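Local structure of insecticidal crystal protein Cry7Cal (Bacillus thuringiensis, 5ZI1) at residues T247-R251 and W452-R458. The protein is an insecticidal toxin active against locusts, here the three-domain part of a longer protein, and probably binds gut receptors and forms membrane pores. Sequence-based numbering, arbitrary orientation.
Sequences TELTR and WTHVSVR
Where two segments running side by side in roughly opposite directions share no backbone-to-backbone hydrogen bonds, side chains and waters can join them, as in T247-R251 against W452-R458. The first is an extended linker turning at T250; the second leaves its strand after H454 into a type I beta turn, H454 to V457, closed by V457 N to H454 O (3.2 Å). CA atoms pair E248-V457 (4.9 Å), L249-H454 (6.0 Å) and R251-T453 (6.4 Å). H454, E248 and L249 bury most surface. H454 (chi1 t) turns one ring face to L249 (chi1 m, chi2 t), whose CD1 sits 3.4 Å from the H454 ring centroid, 8° off its normal, a CH-pi contact. H454 ND1 hydrogen-bonds S456 OG (2.7 Å), and that hydroxyl, chi1 p, accepts a hydrogen bond from L249 N (3.1 Å). E248, chi1 m, accepts one at OE2 from R458 N (2.9 Å); its OE1 salt-bridges K475. One water donates to L249 O (2.5 Å) and R251 O (2.8 Å) and accepts from H454 N (2.8 Å); another joins T247 O (3.3 Å) to S456 O (2.6 Å). This middle-domain packing of linker against strand end and turn, touched by M25 of N-terminal helix 13-26 and P472 of C-terminal-side strand 468-472, is consistent with the meeting point of a Cry toxin's three domains.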
loop_
_atom_site.group_PDB
_atom_site.type_symbol
_atom_site.label_atom_id
_atom_site.label_comp_id
_atom_site.label_asym_id
_atom_site.label_seq_id
_atom_site.Cartn_x
_atom_site.Cartn_y
_atom_site.Cartn_z
ATOM N N THR A 247 6.964 5.123 8.352
ATOM C CA THR A 247 6.069 5.362 7.233
ATOM C C THR A 247 4.831 4.477 7.302
ATOM O O THR A 247 4.800 3.444 7.992
ATOM C CB THR A 247 6.806 5.123 5.935
ATOM O OG1 THR A 247 7.234 3.758 5.918
ATOM C CG2 THR A 247 8.038 6.013 5.886
ATOM N N GLU A 248 3.793 4.903 6.573
ATOM C CA GLU A 248 2.524 4.188 6.534
ATOM C C GLU A 248 2.036 4.081 5.095
ATOM O O GLU A 248 2.192 5.023 4.315
ATOM C CB GLU A 248 1.447 4.889 7.374
ATOM C CG GLU A 248 1.922 5.442 8.709
ATOM C CD GLU A 248 0.747 5.905 9.586
ATOM O OE1 GLU A 248 -0.147 6.621 9.057
ATOM O OE2 GLU A 248 0.708 5.532 10.791
ATOM N N LEU A 249 1.429 2.934 4.767
ATOM C CA LEU A 249 0.742 2.701 3.500
ATOM C C LEU A 249 -0.759 2.842 3.732
ATOM O O LEU A 249 -1.383 1.952 4.315
ATOM C CB LEU A 249 1.043 1.301 2.971
ATOM C CG LEU A 249 2.490 0.881 2.811
ATOM C CD1 LEU A 249 2.578 -0.634 2.641
ATOM C CD2 LEU A 249 3.121 1.620 1.617
ATOM N N THR A 250 -1.350 3.921 3.247
ATOM C CA THR A 250 -2.753 4.202 3.512
ATOM C C THR A 250 -3.696 3.666 2.447
ATOM O O THR A 250 -4.898 3.926 2.527
ATOM C CB THR A 250 -2.959 5.709 3.627
ATOM O OG1 THR A 250 -2.572 6.318 2.394
ATOM C CG2 THR A 250 -2.125 6.280 4.762
ATOM N N ARG A 251 -3.186 2.983 1.431
ATOM C CA ARG A 251 -4.035 2.553 0.330
ATOM C C ARG A 251 -4.943 1.403 0.767
ATOM O O ARG A 251 -4.558 0.559 1.579
ATOM C CB ARG A 251 -3.183 2.137 -0.871
ATOM C CG ARG A 251 -2.614 0.726 -0.852
ATOM C CD ARG A 251 -1.610 0.526 0.254
ATOM N NE ARG A 251 -1.023 -0.818 0.302
ATOM C CZ ARG A 251 -1.609 -1.899 0.823
ATOM N NH1 ARG A 251 -2.839 -1.836 1.331
ATOM N NH2 ARG A 251 -0.958 -3.054 0.819
ATOM N N TRP A 452 -9.590 -3.790 2.692
ATOM C CA TRP A 452 -8.548 -3.932 3.701
ATOM C C TRP A 452 -7.582 -2.753 3.649
ATOM O O TRP A 452 -7.264 -2.247 2.562
ATOM C CB TRP A 452 -7.766 -5.233 3.466
ATOM C CG TRP A 452 -8.646 -6.439 3.350
ATOM C CD1 TRP A 452 -9.324 -6.850 2.255
ATOM C CD2 TRP A 452 -8.955 -7.373 4.393
ATOM N NE1 TRP A 452 -10.043 -7.992 2.542
ATOM C CE2 TRP A 452 -9.828 -8.332 3.850
ATOM C CE3 TRP A 452 -8.568 -7.492 5.731
ATOM C CZ2 TRP A 452 -10.324 -9.406 4.599
ATOM C CZ3 TRP A 452 -9.065 -8.562 6.480
ATOM C CH2 TRP A 452 -9.932 -9.503 5.907
ATOM N N THR A 453 -7.091 -2.339 4.820
ATOM C CA THR A 453 -5.996 -1.379 4.925
ATOM C C THR A 453 -4.787 -2.033 5.589
ATOM O O THR A 453 -4.908 -3.031 6.304
ATOM C CB THR A 453 -6.402 -0.135 5.709
ATOM O OG1 THR A 453 -6.792 -0.510 7.052
ATOM C CG2 THR A 453 -7.529 0.608 4.989
ATOM N N HIS A 454 -3.617 -1.450 5.337
ATOM C CA HIS A 454 -2.330 -2.001 5.748
ATOM C C HIS A 454 -2.049 -1.698 7.215
ATOM O O HIS A 454 -2.346 -0.604 7.704
ATOM C CB HIS A 454 -1.229 -1.397 4.872
ATOM C CG HIS A 454 0.068 -2.139 4.908
ATOM N ND1 HIS A 454 1.146 -1.715 5.655
ATOM C CD2 HIS A 454 0.473 -3.255 4.260
ATOM C CE1 HIS A 454 2.154 -2.551 5.486
ATOM N NE2 HIS A 454 1.776 -3.491 4.637
ATOM N N VAL A 455 -1.463 -2.668 7.925
ATOM C CA VAL A 455 -1.299 -2.520 9.372
ATOM C C VAL A 455 -0.183 -1.544 9.749
ATOM O O VAL A 455 -0.078 -1.155 10.922
ATOM C CB VAL A 455 -1.141 -3.931 9.991
ATOM C CG1 VAL A 455 -0.801 -3.894 11.479
ATOM C CG2 VAL A 455 -2.437 -4.705 9.809
ATOM N N SER A 456 0.619 -1.077 8.779
ATOM C CA SER A 456 1.592 -0.037 9.094
ATOM C C SER A 456 0.916 1.269 9.482
ATOM O O SER A 456 1.527 2.097 10.172
ATOM C CB SER A 456 2.525 0.208 7.906
ATOM O OG SER A 456 1.790 0.607 6.766
ATOM N N VAL A 457 -0.323 1.489 9.048
ATOM C CA VAL A 457 -1.047 2.666 9.505
ATOM C C VAL A 457 -1.401 2.490 10.972
ATOM O O VAL A 457 -1.989 1.475 11.367
ATOM C CB VAL A 457 -2.315 2.882 8.678
ATOM C CG1 VAL A 457 -2.931 4.239 9.040
ATOM C CG2 VAL A 457 -1.999 2.747 7.211
ATOM N N ARG A 458 -1.066 3.473 11.770
ATOM C CA ARG A 458 -1.277 3.415 13.188
ATOM C C ARG A 458 -2.413 4.352 13.581
ATOM O O ARG A 458 -2.637 5.371 12.923
ATOM C CB ARG A 458 0.018 3.773 13.920
ATOM C CG ARG A 458 1.214 2.885 13.505
ATOM C CD ARG A 458 0.809 1.396 13.462
ATOM N NE ARG A 458 0.172 1.007 14.726
ATOM C CZ ARG A 458 -0.698 0.006 14.880
ATOM N NH1 ARG A 458 -1.218 -0.234 16.085
ATOM N NH2 ARG A 458 -1.049 -0.754 13.843
HETATM O O HOH W 1 3.971 2.604 11.032
HETATM O O HOH W 2 -3.734 1.123 4.150
#